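Long-range contacts in uncharacterized protein (Aeromonas hydrophila J-1, PDB 6R1J), which is a component of the tripartite alpha-pore-forming toxin AHL and probably takes part in assembling pores in target membranes: residues G222-L227 against R259-D264; L56-R61 against Q90-I95; V125-T130 against G192-Q197; Q28-I33 against I118-I123. The protein carries 3 engineered substitutions. One frame throughout, in Å; residues are numbered along the deposited sequence.

In the fold
The four contacts tie together the long antiparallel helices of an elongated helical bundle. They fall into two groups. Interactions 1 and 2 touch, with centres 11 Å apart, and join helices 163-236 with 244-264 and 28-70 with 78-157. Interactions 3 and 4 also touch, 12 Å apart between centres, and share helix 78-157. Between the groups lies much of the rod: the centres of interactions 2 and 3 are 51 Å apart, on opposite sides of the chain's centre. Along the sequence, interaction 2 is nested within the loop closed by interaction 4; interaction 3 closes next, before interaction 1 opens. Helices 28-70, 78-157 and 163-236 serve both groups and so link them.

Interaction 1: residues G222-L227 against R259-D264; sequences GNTISL and RTLQVD. With NA (sodium ion), chain C.
T224 and D264 share a sodium ion in a buried helix-helix contact, where helix 163-236 packs beside the C-terminal helix 244-264. The short axes run antiparallel at 170° and approach to 9.7 Å. D264 OD2 lies 2.4 Å from the sodium, and T224 OG1, from helix 163-236, stands farther off, at 2.8 Å. The T224 hydroxyl is set beside its own backbone N (chi1 -58°), which leaves CG2 anti to that N and close to L261, with CG2 to L261 CG at 3.7 Å. The two lie alongside, running in opposite senses. L261 CD2 also reaches I225 CG1 (3.9 Å), the side chains crossing at about a right angle, while T260 CG2 packs near the T224 hydroxyl. K220, one turn before T224, takes part twice: its NZ hydrogen-bonds D264 OD2, and its O is bonded to T224 OG1. The ammonium group probably shares with the sodium in balancing the aspartate charge. T260 OG1 bonds T256 O on its own helix and Q177 of the second subunit. The whole is an interhelical sodium site: a carboxylate and a hydroxyl from antiparallel helices of the bundle meet at one ion, flanked by apolar packing.

Interaction 2: residues L56-R61 against Q90-I95; sequences LAFAAR and QEIAPI
Around F58 and I95, whose CA atoms are 7.7 Å apart, helices 28-70 and 78-157 run antiparallel with a crossing angle of -161° and an axis separation of 10.9 Å. The second helix is kinked here, because the ring nitrogen of P94 cannot donate a bond to the preceding turn. F58 holds CG anti to its backbone N (chi1 158°) and carries its ring into the interface. There its CZ meets I92 CG1 at 3.6 Å, CD1 rests 3.8 Å from the backbone E91 O, and CB packs on I95 CG1 at 3.9 Å. L261 and L228 of helices 244-264 and 163-236 also touch this ring, so it lies among four helices. One turn on, R61 stretches out in an extended chain as far as NE and grips E91 side-on. R61 NE donates to E91 OE1 over 3.0 Å in a nearly straight bond, arriving from above the carboxylate plane. The second bond, R61 NH1 to E91 OE2, is shorter at 2.7 Å but more bent, and uses the syn lone pair of OE2. The guanidinium and carboxylate planes stand 61° apart, so the fork is twisted. The chemistry is thus divided: the phenylalanine and isoleucines provide buried apolar packing, while the paired charges at the more exposed margin fix the rotation of both side-chain ends and probably favour an ionised E91.

Interaction 3: residues V125-T130 against G192-Q197; sequences VELQAT and GQIQRQ
L127 and I194 bring their CA atoms within 6.9 Å where helices 78-157 and 163-236 run antiparallel, the short axes 10.3 Å apart and crossing at -161°. L127 is the centre of the contact. Its CB packs on I194 CG1 at 3.8 Å, and its two methyls part between a pair of glutamines one turn apart: CD1 lies 3.7 Å from Q197 NE2, and CD2 lies 3.8 Å from Q193 NE2. Both glutamine chains are extended beyond CG and meet the leucine at about a right angle. These are van der Waals contacts between methyls and amides, and no hydrogen bond joins the two segments; the oxygen of Q193 is instead bonded by Q189 on its own helix. Beside this group, Q128 bends at chi2 (-67°), and its NE2 touches both I194 CD1 and I194 CG2 at 3.6 Å. Q197 and R196 touch L26 of the connection that leads into helix 28-70, E126 forms a salt bridge to R122 of the third subunit, and R196 packs on Q15 of the second subunit, so this helix pair is bordered by a loop of its own chain and by two other subunits.

Interaction 4: residues Q28-I33 against I118-I123; sequences QNAVNI and IALQRI
A119 is the first residue of 118-123 to meet helix 28-70, and its CB presses on the end of N29, with A119 CB 3.5 Å from N29 CG. The asparagine sits one residue into the helix; its CB points at the neighbouring helix, and chi1 (-64°) sets CG beside the backbone N. L120 follows and carries most of the apolar packing. L120 CA is 6.3 Å from N29 CA, and the leucine branch settles over the start of the opposite helix: L120 CG is 3.9 Å from N29 CB, and L120 CD2 is 3.9 Å from the backbone N of A30. The other methyl, CD1, meets I33 CD1 tip to tip at 3.9 Å and approaches A30 CB at 4.2 Å. Here the first turns of helix 28-70 join helix 78-157 in the antiparallel bundle, crossing at -154° with axes 9.4 Å apart. F200 of helix 163-236 touches both A30 and L120, making this a meeting of three helices. R122 faces elsewhere, laying one guanidinium face over I118 CG2 and forming a salt bridge to E126 of the third subunit. I123, one turn after A119, packs its CD1 on the end of N29, the side chains crossing obliquely, and touches Q197 of helix 163-236 as well.

Interaction 1: residues G222-L227 against R259-D264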
loop_
_atom_site.group_PDB
_atom_site.type_symbol
_atom_site.label_atom_id
_atom_site.label_comp_id
_atom_site.label_asym_id
_atom_site.label_seq_id
_atom_site.Cartn_x
_atom_site.Cartn_y
_atom_site.Cartn_z
ATOM N N GLY A 222 11.778 -24.110 21.026
ATOM C CA GLY A 222 11.067 -24.631 22.206
ATOM C C GLY A 222 10.272 -25.892 21.906
ATOM O O GLY A 222 10.354 -26.836 22.707
ATOM N N ASN A 223 9.553 -25.954 20.790
ATOM C CA ASN A 223 8.745 -27.150 20.427
ATOM C C ASN A 223 9.698 -28.355 20.251
ATOM O O ASN A 223 9.404 -29.454 20.766
ATOM C CB ASN A 223 7.883 -26.923 19.175
ATOM C CG ASN A 223 6.805 -25.860 19.333
ATOM O OD1 ASN A 223 6.373 -25.555 20.446
ATOM N ND2 ASN A 223 6.368 -25.277 18.226
ATOM N N THR A 224 10.792 -28.184 19.518
ATOM C CA THR A 224 11.778 -29.290 19.313
ATOM C C THR A 224 12.351 -29.719 20.667
ATOM O O THR A 224 12.526 -30.904 20.869
ATOM C CB THR A 224 12.922 -28.856 18.410
ATOM O OG1 THR A 224 12.271 -28.461 17.201
ATOM C CG2 THR A 224 13.985 -29.922 18.188
ATOM N N ILE A 225 12.688 -28.784 21.551
ATOM C CA ILE A 225 13.218 -29.146 22.888
ATOM C C ILE A 225 12.157 -29.981 23.581
ATOM O O ILE A 225 12.543 -30.986 24.205
ATOM C CB ILE A 225 13.640 -27.944 23.733
ATOM C CG1 ILE A 225 14.865 -27.245 23.169
ATOM C CG2 ILE A 225 13.918 -28.361 25.165
ATOM C CD1 ILE A 225 15.127 -25.908 23.790
ATOM N N SER A 226 10.867 -29.651 23.418
ATOM C CA SER A 226 9.787 -30.416 24.088
ATOM C C SER A 226 9.687 -31.827 23.483
ATOM O O SER A 226 9.479 -32.816 24.210
ATOM C CB SER A 226 8.451 -29.665 24.056
ATOM O OG SER A 226 7.486 -30.446 24.717
ATOM N N LEU A 227 9.759 -31.968 22.176
ATOM C CA LEU A 227 9.721 -33.309 21.548
ATOM C C LEU A 227 10.951 -34.112 22.023
ATOM O O LEU A 227 10.801 -35.302 22.341
ATOM C CB LEU A 227 9.700 -33.154 20.027
ATOM C CG LEU A 227 8.488 -32.472 19.394
ATOM C CD1 LEU A 227 8.717 -32.298 17.889
ATOM C CD2 LEU A 227 7.221 -33.265 19.661
ATOM N N ARG A 259 19.494 -32.827 16.225
ATOM C CA ARG A 259 19.986 -32.322 14.911
ATOM C C ARG A 259 19.014 -31.267 14.372
ATOM O O ARG A 259 19.453 -30.337 13.692
ATOM C CB ARG A 259 20.179 -33.504 13.958
ATOM C CG ARG A 259 21.387 -34.308 14.410
ATOM C CD ARG A 259 21.818 -35.436 13.514
ATOM N NE ARG A 259 23.105 -35.892 14.047
ATOM C CZ ARG A 259 23.537 -37.123 13.921
ATOM N NH1 ARG A 259 22.756 -37.988 13.320
ATOM N NH2 ARG A 259 24.700 -37.494 14.426
ATOM N N THR A 260 17.718 -31.421 14.611
ATOM C CA THR A 260 16.741 -30.366 14.250
ATOM C C THR A 260 17.148 -29.070 14.945
ATOM O O THR A 260 17.163 -28.036 14.297
ATOM C CB THR A 260 15.303 -30.829 14.477
ATOM O OG1 THR A 260 15.165 -32.006 13.683
ATOM C CG2 THR A 260 14.275 -29.796 14.039
ATOM N N LEU A 261 17.454 -29.074 16.236
ATOM C CA LEU A 261 17.837 -27.811 16.927
ATOM C C LEU A 261 19.024 -27.143 16.231
ATOM O O LEU A 261 19.080 -25.886 16.136
ATOM C CB LEU A 261 18.283 -28.136 18.345
ATOM C CG LEU A 261 17.219 -28.474 19.352
ATOM C CD1 LEU A 261 17.885 -28.900 20.647
ATOM C CD2 LEU A 261 16.273 -27.295 19.577
ATOM N N GLN A 262 20.014 -27.954 15.858
ATOM C CA GLN A 262 21.280 -27.426 15.275
ATOM C C GLN A 262 20.939 -26.748 13.964
ATOM O O GLN A 262 21.557 -25.742 13.653
ATOM C CB GLN A 262 22.326 -28.525 15.073
ATOM C CG GLN A 262 22.681 -29.190 16.378
ATOM C CD GLN A 262 23.586 -30.390 16.194
ATOM O OE1 GLN A 262 23.303 -31.318 15.430
ATOM N NE2 GLN A 262 24.690 -30.363 16.914
ATOM N N VAL A 263 19.977 -27.286 13.230
ATOM C CA VAL A 263 19.591 -26.656 11.948
ATOM C C VAL A 263 18.836 -25.368 12.270
ATOM O O VAL A 263 19.178 -24.351 11.720
ATOM C CB VAL A 263 18.754 -27.604 11.072
ATOM C CG1 VAL A 263 18.163 -26.870 9.889
ATOM C CG2 VAL A 263 19.561 -28.797 10.591
ATOM N N ASP A 264 17.838 -25.438 13.150
ATOM C CA ASP A 264 16.918 -24.309 13.431
ATOM C C ASP A 264 17.636 -23.141 14.116
ATOM O O ASP A 264 17.304 -21.981 13.799
ATOM C CB ASP A 264 15.703 -24.820 14.208
ATOM C CG ASP A 264 14.786 -25.663 13.324
ATOM O OD1 ASP A 264 15.019 -25.737 12.081
ATOM O OD2 ASP A 264 13.838 -26.243 13.855
HETATM NA NA NA C . 14.119 -26.556 16.189
#

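Interaction 2: residues L56-R61 against Q90-I95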
loop_
_atom_site.group_PDB
_atom_site.type_symbol
_atom_site.label_atom_id
_atom_site.label_comp_id
_atom_site.label_asym_id
_atom_site.label_seq_id
_atom_site.Cartn_x
_atom_site.Cartn_y
_atom_site.Cartn_z
ATOM N N LEU A 56 22.868 -24.265 20.860
ATOM C CA LEU A 56 23.826 -24.966 19.964
ATOM C C LEU A 56 24.866 -25.739 20.796
ATOM O O LEU A 56 25.131 -26.901 20.454
ATOM C CB LEU A 56 24.480 -23.930 19.060
ATOM C CG LEU A 56 23.547 -23.325 18.010
ATOM C CD1 LEU A 56 24.270 -22.248 17.215
ATOM C CD2 LEU A 56 22.985 -24.389 17.078
ATOM N N ALA A 57 25.375 -25.133 21.873
ATOM C CA ALA A 57 26.360 -25.731 22.811
ATOM C C ALA A 57 25.727 -26.967 23.430
ATOM O O ALA A 57 26.316 -28.045 23.354
ATOM C CB ALA A 57 26.794 -24.729 23.849
ATOM N N PHE A 58 24.502 -26.824 23.920
ATOM C CA PHE A 58 23.719 -27.928 24.497
ATOM C C PHE A 58 23.545 -29.027 23.456
ATOM O O PHE A 58 23.748 -30.232 23.808
ATOM C CB PHE A 58 22.358 -27.419 24.982
ATOM C CG PHE A 58 21.311 -28.486 25.108
ATOM C CD1 PHE A 58 21.228 -29.277 26.238
ATOM C CD2 PHE A 58 20.431 -28.723 24.069
ATOM C CE1 PHE A 58 20.279 -30.280 26.331
ATOM C CE2 PHE A 58 19.490 -29.730 24.167
ATOM C CZ PHE A 58 19.415 -30.507 25.298
ATOM N N ALA A 59 23.144 -28.657 22.229
ATOM C CA ALA A 59 22.827 -29.667 21.199
ATOM C C ALA A 59 24.117 -30.414 20.809
ATOM O O ALA A 59 24.038 -31.618 20.686
ATOM C CB ALA A 59 22.140 -29.063 20.026
ATOM N N ALA A 60 25.239 -29.721 20.665
ATOM C CA ALA A 60 26.526 -30.341 20.257
ATOM C C ALA A 60 26.913 -31.374 21.322
ATOM O O ALA A 60 27.196 -32.516 20.968
ATOM C CB ALA A 60 27.592 -29.304 20.080
ATOM N N ARG A 61 26.827 -31.009 22.594
ATOM C CA ARG A 61 27.167 -31.947 23.690
ATOM C C ARG A 61 26.202 -33.141 23.670
ATOM O O ARG A 61 26.685 -34.314 23.746
ATOM C CB ARG A 61 27.212 -31.178 25.001
ATOM C CG ARG A 61 27.094 -32.041 26.247
ATOM C CD ARG A 61 27.183 -31.203 27.509
ATOM N NE ARG A 61 26.854 -32.036 28.654
ATOM C CZ ARG A 61 27.729 -32.701 29.395
ATOM N NH1 ARG A 61 27.306 -33.461 30.394
ATOM N NH2 ARG A 61 29.022 -32.590 29.157
ATOM N N GLN A 90 18.278 -33.051 33.422
ATOM C CA GLN A 90 18.857 -31.941 34.229
ATOM C C GLN A 90 19.495 -30.897 33.324
ATOM O O GLN A 90 19.554 -29.698 33.699
ATOM C CB GLN A 90 19.916 -32.483 35.187
ATOM C CG GLN A 90 19.330 -33.362 36.284
ATOM C CD GLN A 90 20.400 -34.038 37.113
ATOM O OE1 GLN A 90 21.586 -33.711 37.018
ATOM N NE2 GLN A 90 19.977 -34.996 37.927
ATOM N N GLU A 91 20.012 -31.334 32.180
ATOM C CA GLU A 91 20.688 -30.419 31.245
ATOM C C GLU A 91 19.661 -29.769 30.311
ATOM O O GLU A 91 19.963 -28.688 29.810
ATOM C CB GLU A 91 21.845 -31.144 30.559
ATOM C CG GLU A 91 23.044 -31.267 31.469
ATOM C CD GLU A 91 24.181 -32.102 30.906
ATOM O OE1 GLU A 91 24.101 -32.507 29.724
ATOM O OE2 GLU A 91 25.138 -32.359 31.664
ATOM N N ILE A 92 18.542 -30.418 30.014
ATOM C CA ILE A 92 17.474 -29.807 29.171
ATOM C C ILE A 92 16.806 -28.661 29.960
ATOM O O ILE A 92 16.626 -27.594 29.397
ATOM C CB ILE A 92 16.468 -30.900 28.768
ATOM C CG1 ILE A 92 17.030 -31.772 27.642
ATOM C CG2 ILE A 92 15.100 -30.342 28.385
ATOM C CD1 ILE A 92 16.300 -33.061 27.483
ATOM N N ALA A 93 16.500 -28.877 31.245
ATOM C CA ALA A 93 15.701 -27.960 32.105
ATOM C C ALA A 93 16.109 -26.514 31.886
ATOM O O ALA A 93 15.254 -25.720 31.532
ATOM C CB ALA A 93 15.790 -28.318 33.570
ATOM N N PRO A 94 17.377 -26.109 32.117
ATOM C CA PRO A 94 17.781 -24.718 31.923
ATOM C C PRO A 94 17.672 -24.185 30.483
ATOM O O PRO A 94 17.487 -22.999 30.320
ATOM C CB PRO A 94 19.256 -24.681 32.336
ATOM C CG PRO A 94 19.711 -26.138 32.266
ATOM C CD PRO A 94 18.482 -26.952 32.597
ATOM N N ILE A 95 17.786 -25.042 29.458
ATOM C CA ILE A 95 17.747 -24.556 28.047
ATOM C C ILE A 95 16.281 -24.361 27.695
ATOM O O ILE A 95 15.996 -23.373 27.012
ATOM C CB ILE A 95 18.484 -25.488 27.046
ATOM C CG1 ILE A 95 19.934 -25.753 27.471
ATOM C CG2 ILE A 95 18.464 -24.894 25.647
ATOM C CD1 ILE A 95 20.832 -24.539 27.407
HETATM O O HOH W 1 23.904 -30.999 26.600
#

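Interaction 3: residues V125-T130 against G192-Q197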
loop_
_atom_site.group_PDB
_atom_site.type_symbol
_atom_site.label_atom_id
_atom_site.label_comp_id
_atom_site.label_asym_id
_atom_site.label_seq_id
_atom_site.Cartn_x
_atom_site.Cartn_y
_atom_site.Cartn_z
ATOM N N VAL A 125 -6.948 7.470 10.626
ATOM C CA VAL A 125 -8.334 7.563 10.097
ATOM C C VAL A 125 -8.934 8.886 10.583
ATOM O O VAL A 125 -9.572 9.559 9.782
ATOM C CB VAL A 125 -9.179 6.338 10.477
ATOM C CG1 VAL A 125 -10.591 6.478 9.942
ATOM C CG2 VAL A 125 -8.547 5.039 9.994
ATOM N N GLU A 126 -8.632 9.334 11.800
ATOM C CA GLU A 126 -9.208 10.610 12.314
ATOM C C GLU A 126 -8.571 11.787 11.552
ATOM O O GLU A 126 -9.299 12.755 11.261
ATOM C CB GLU A 126 -9.202 10.609 13.851
ATOM C CG GLU A 126 -10.097 9.520 14.461
ATOM C CD GLU A 126 -11.523 9.392 13.915
ATOM O OE1 GLU A 126 -12.116 10.439 13.567
ATOM O OE2 GLU A 126 -12.052 8.230 13.827
ATOM N N LEU A 127 -7.319 11.675 11.104
ATOM C CA LEU A 127 -6.709 12.682 10.198
ATOM C C LEU A 127 -7.446 12.699 8.846
ATOM O O LEU A 127 -7.668 13.807 8.326
ATOM C CB LEU A 127 -5.230 12.362 9.980
ATOM C CG LEU A 127 -4.376 12.494 11.237
ATOM C CD1 LEU A 127 -2.942 12.079 10.954
ATOM C CD2 LEU A 127 -4.441 13.908 11.790
ATOM N N GLN A 128 -7.828 11.543 8.304
ATOM C CA GLN A 128 -8.604 11.461 7.027
ATOM C C GLN A 128 -9.938 12.222 7.223
ATOM O O GLN A 128 -10.267 13.059 6.373
ATOM C CB GLN A 128 -8.800 10.012 6.562
ATOM C CG GLN A 128 -7.521 9.261 6.163
ATOM C CD GLN A 128 -6.871 9.816 4.910
ATOM O OE1 GLN A 128 -7.540 10.307 4.011
ATOM N NE2 GLN A 128 -5.546 9.742 4.818
ATOM N N ALA A 129 -10.658 11.989 8.324
ATOM C CA ALA A 129 -11.912 12.712 8.654
ATOM C C ALA A 129 -11.637 14.211 8.700
ATOM O O ALA A 129 -12.356 14.980 8.018
ATOM C CB ALA A 129 -12.514 12.226 9.951
ATOM N N THR A 130 -10.595 14.621 9.421
ATOM C CA THR A 130 -10.189 16.039 9.575
ATOM C C THR A 130 -9.852 16.638 8.199
ATOM O O THR A 130 -10.342 17.714 7.876
ATOM C CB THR A 130 -8.997 16.195 10.537
ATOM O OG1 THR A 130 -9.363 15.622 11.784
ATOM C CG2 THR A 130 -8.603 17.637 10.761
ATOM N N GLY A 192 0.910 16.244 5.005
ATOM C CA GLY A 192 2.296 15.936 5.435
ATOM C C GLY A 192 2.320 15.016 6.658
ATOM O O GLY A 192 3.150 14.064 6.704
ATOM N N GLN A 193 1.511 15.321 7.677
ATOM C CA GLN A 193 1.338 14.480 8.882
ATOM C C GLN A 193 0.851 13.097 8.458
ATOM O O GLN A 193 1.288 12.114 9.071
ATOM C CB GLN A 193 0.271 14.999 9.858
ATOM C CG GLN A 193 0.767 16.151 10.726
ATOM C CD GLN A 193 -0.327 16.860 11.500
ATOM O OE1 GLN A 193 -0.207 18.035 11.821
ATOM N NE2 GLN A 193 -1.423 16.177 11.765
ATOM N N ILE A 194 -0.094 13.022 7.526
ATOM C CA ILE A 194 -0.623 11.693 7.102
ATOM C C ILE A 194 0.522 10.907 6.465
ATOM O O ILE A 194 0.688 9.760 6.831
ATOM C CB ILE A 194 -1.799 11.838 6.142
ATOM C CG1 ILE A 194 -3.044 12.344 6.859
ATOM C CG2 ILE A 194 -2.071 10.515 5.425
ATOM C CD1 ILE A 194 -4.109 12.821 5.895
ATOM N N GLN A 195 1.250 11.527 5.544
ATOM C CA GLN A 195 2.402 10.923 4.820
ATOM C C GLN A 195 3.458 10.424 5.816
ATOM O O GLN A 195 3.900 9.249 5.724
ATOM C CB GLN A 195 2.913 11.960 3.821
ATOM C CG GLN A 195 4.210 11.627 3.108
ATOM C CD GLN A 195 4.543 12.791 2.196
ATOM O OE1 GLN A 195 4.344 12.739 0.979
ATOM N NE2 GLN A 195 4.959 13.897 2.788
ATOM N N ARG A 196 3.830 11.259 6.784
ATOM C CA ARG A 196 4.865 10.904 7.775
ATOM C C ARG A 196 4.385 9.737 8.623
ATOM O O ARG A 196 5.174 8.801 8.883
ATOM C CB ARG A 196 5.131 12.112 8.662
ATOM C CG ARG A 196 6.288 11.925 9.610
ATOM C CD ARG A 196 6.511 13.208 10.377
ATOM N NE ARG A 196 6.906 14.332 9.532
ATOM C CZ ARG A 196 7.550 15.420 9.988
ATOM N NH1 ARG A 196 7.892 15.507 11.268
ATOM N NH2 ARG A 196 7.900 16.392 9.158
ATOM N N GLN A 197 3.151 9.777 9.108
ATOM C CA GLN A 197 2.666 8.638 9.920
ATOM C C GLN A 197 2.613 7.354 9.076
ATOM O O GLN A 197 2.849 6.290 9.645
ATOM C CB GLN A 197 1.295 8.901 10.560
ATOM C CG GLN A 197 1.389 9.876 11.721
ATOM C CD GLN A 197 0.123 10.024 12.536
ATOM O OE1 GLN A 197 -0.718 9.118 12.606
ATOM N NE2 GLN A 197 -0.018 11.214 13.115
#

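Interaction 4: residues Q28-I33 against I118-I123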
loop_
_atom_site.group_PDB
_atom_site.type_symbol
_atom_site.label_atom_id
_atom_site.label_comp_id
_atom_site.label_asym_id
_atom_site.label_seq_id
_atom_site.Cartn_x
_atom_site.Cartn_y
_atom_site.Cartn_z
ATOM N N GLN A 28 2.161 10.132 20.870
ATOM C CA GLN A 28 2.599 9.294 22.003
ATOM C C GLN A 28 2.726 7.822 21.559
ATOM O O GLN A 28 3.731 7.206 21.925
ATOM C CB GLN A 28 1.636 9.389 23.188
ATOM C CG GLN A 28 2.106 8.556 24.370
ATOM C CD GLN A 28 3.359 9.125 24.989
ATOM O OE1 GLN A 28 3.427 10.330 25.257
ATOM N NE2 GLN A 28 4.356 8.279 25.235
ATOM N N ASN A 29 1.759 7.262 20.826
ATOM C CA ASN A 29 1.841 5.824 20.436
ATOM C C ASN A 29 3.106 5.549 19.601
ATOM O O ASN A 29 3.602 4.408 19.733
ATOM C CB ASN A 29 0.584 5.304 19.746
ATOM C CG ASN A 29 -0.627 5.322 20.657
ATOM O OD1 ASN A 29 -0.753 4.502 21.557
ATOM N ND2 ASN A 29 -1.516 6.244 20.405
ATOM N N ALA A 30 3.576 6.498 18.781
ATOM C CA ALA A 30 4.811 6.382 17.968
ATOM C C ALA A 30 6.018 6.400 18.908
ATOM O O ALA A 30 6.930 5.571 18.779
ATOM C CB ALA A 30 4.882 7.488 16.968
ATOM N N VAL A 31 6.005 7.299 19.887
ATOM C CA VAL A 31 7.075 7.347 20.913
ATOM C C VAL A 31 7.065 6.044 21.722
ATOM O O VAL A 31 8.155 5.568 22.060
ATOM C CB VAL A 31 6.952 8.599 21.803
ATOM C CG1 VAL A 31 8.030 8.596 22.865
ATOM C CG2 VAL A 31 7.064 9.852 20.972
ATOM N N ASN A 32 5.905 5.466 22.030
ATOM C CA ASN A 32 5.808 4.160 22.714
ATOM C C ASN A 32 6.600 3.092 21.938
ATOM O O ASN A 32 7.388 2.378 22.546
ATOM C CB ASN A 32 4.372 3.700 22.864
ATOM C CG ASN A 32 3.559 4.531 23.844
ATOM O OD1 ASN A 32 4.089 5.436 24.495
ATOM N ND2 ASN A 32 2.266 4.263 23.887
ATOM N N ILE A 33 6.430 3.031 20.622
ATOM C CA ILE A 33 7.103 2.003 19.763
ATOM C C ILE A 33 8.596 2.314 19.712
ATOM O O ILE A 33 9.402 1.360 19.755
ATOM C CB ILE A 33 6.477 2.006 18.349
ATOM C CG1 ILE A 33 5.020 1.600 18.419
ATOM C CG2 ILE A 33 7.263 1.115 17.403
ATOM C CD1 ILE A 33 4.237 1.809 17.139
ATOM N N ILE A 118 -2.124 -0.363 15.964
ATOM C CA ILE A 118 -3.601 -0.212 15.857
ATOM C C ILE A 118 -3.994 1.201 16.326
ATOM O O ILE A 118 -4.743 1.877 15.600
ATOM C CB ILE A 118 -4.272 -1.355 16.628
ATOM C CG1 ILE A 118 -3.958 -2.685 15.945
ATOM C CG2 ILE A 118 -5.768 -1.137 16.748
ATOM C CD1 ILE A 118 -4.355 -3.883 16.737
ATOM N N ALA A 119 -3.487 1.666 17.478
ATOM C CA ALA A 119 -3.779 3.022 18.026
ATOM C C ALA A 119 -3.336 4.071 16.997
ATOM O O ALA A 119 -4.086 5.008 16.736
ATOM C CB ALA A 119 -3.117 3.229 19.382
ATOM N N LEU A 120 -2.158 3.931 16.379
ATOM C CA LEU A 120 -1.719 4.902 15.344
ATOM C C LEU A 120 -2.654 4.884 14.121
ATOM O O LEU A 120 -2.906 5.982 13.585
ATOM C CB LEU A 120 -0.285 4.610 14.912
ATOM C CG LEU A 120 0.780 5.082 15.887
ATOM C CD1 LEU A 120 2.158 4.651 15.388
ATOM C CD2 LEU A 120 0.695 6.592 16.090
ATOM N N GLN A 121 -3.126 3.700 13.733
ATOM C CA GLN A 121 -4.073 3.527 12.602
ATOM C C GLN A 121 -5.382 4.274 12.888
ATOM O O GLN A 121 -5.845 4.959 11.997
ATOM C CB GLN A 121 -4.287 2.051 12.353
ATOM C CG GLN A 121 -3.081 1.418 11.673
ATOM C CD GLN A 121 -3.404 -0.014 11.368
ATOM O OE1 GLN A 121 -2.929 -0.940 12.024
ATOM N NE2 GLN A 121 -4.337 -0.181 10.445
ATOM N N ARG A 122 -5.915 4.187 14.113
ATOM C CA ARG A 122 -7.154 4.920 14.497
ATOM C C ARG A 122 -6.886 6.406 14.325
ATOM O O ARG A 122 -7.701 7.092 13.735
ATOM C CB ARG A 122 -7.602 4.645 15.933
ATOM C CG ARG A 122 -7.978 3.209 16.233
ATOM C CD ARG A 122 -8.586 3.093 17.634
ATOM N NE ARG A 122 -9.018 1.734 17.865
ATOM C CZ ARG A 122 -8.343 0.830 18.533
ATOM N NH1 ARG A 122 -7.169 1.118 19.096
ATOM N NH2 ARG A 122 -8.855 -0.380 18.637
ATOM N N ILE A 123 -5.716 6.863 14.743
ATOM C CA ILE A 123 -5.313 8.279 14.620
ATOM C C ILE A 123 -5.242 8.679 13.134
ATOM O O ILE A 123 -5.699 9.789 12.817
ATOM C CB ILE A 123 -4.010 8.518 15.399
ATOM C CG1 ILE A 123 -4.286 8.423 16.905
ATOM C CG2 ILE A 123 -3.398 9.854 15.043
ATOM C CD1 ILE A 123 -3.053 8.533 17.779
#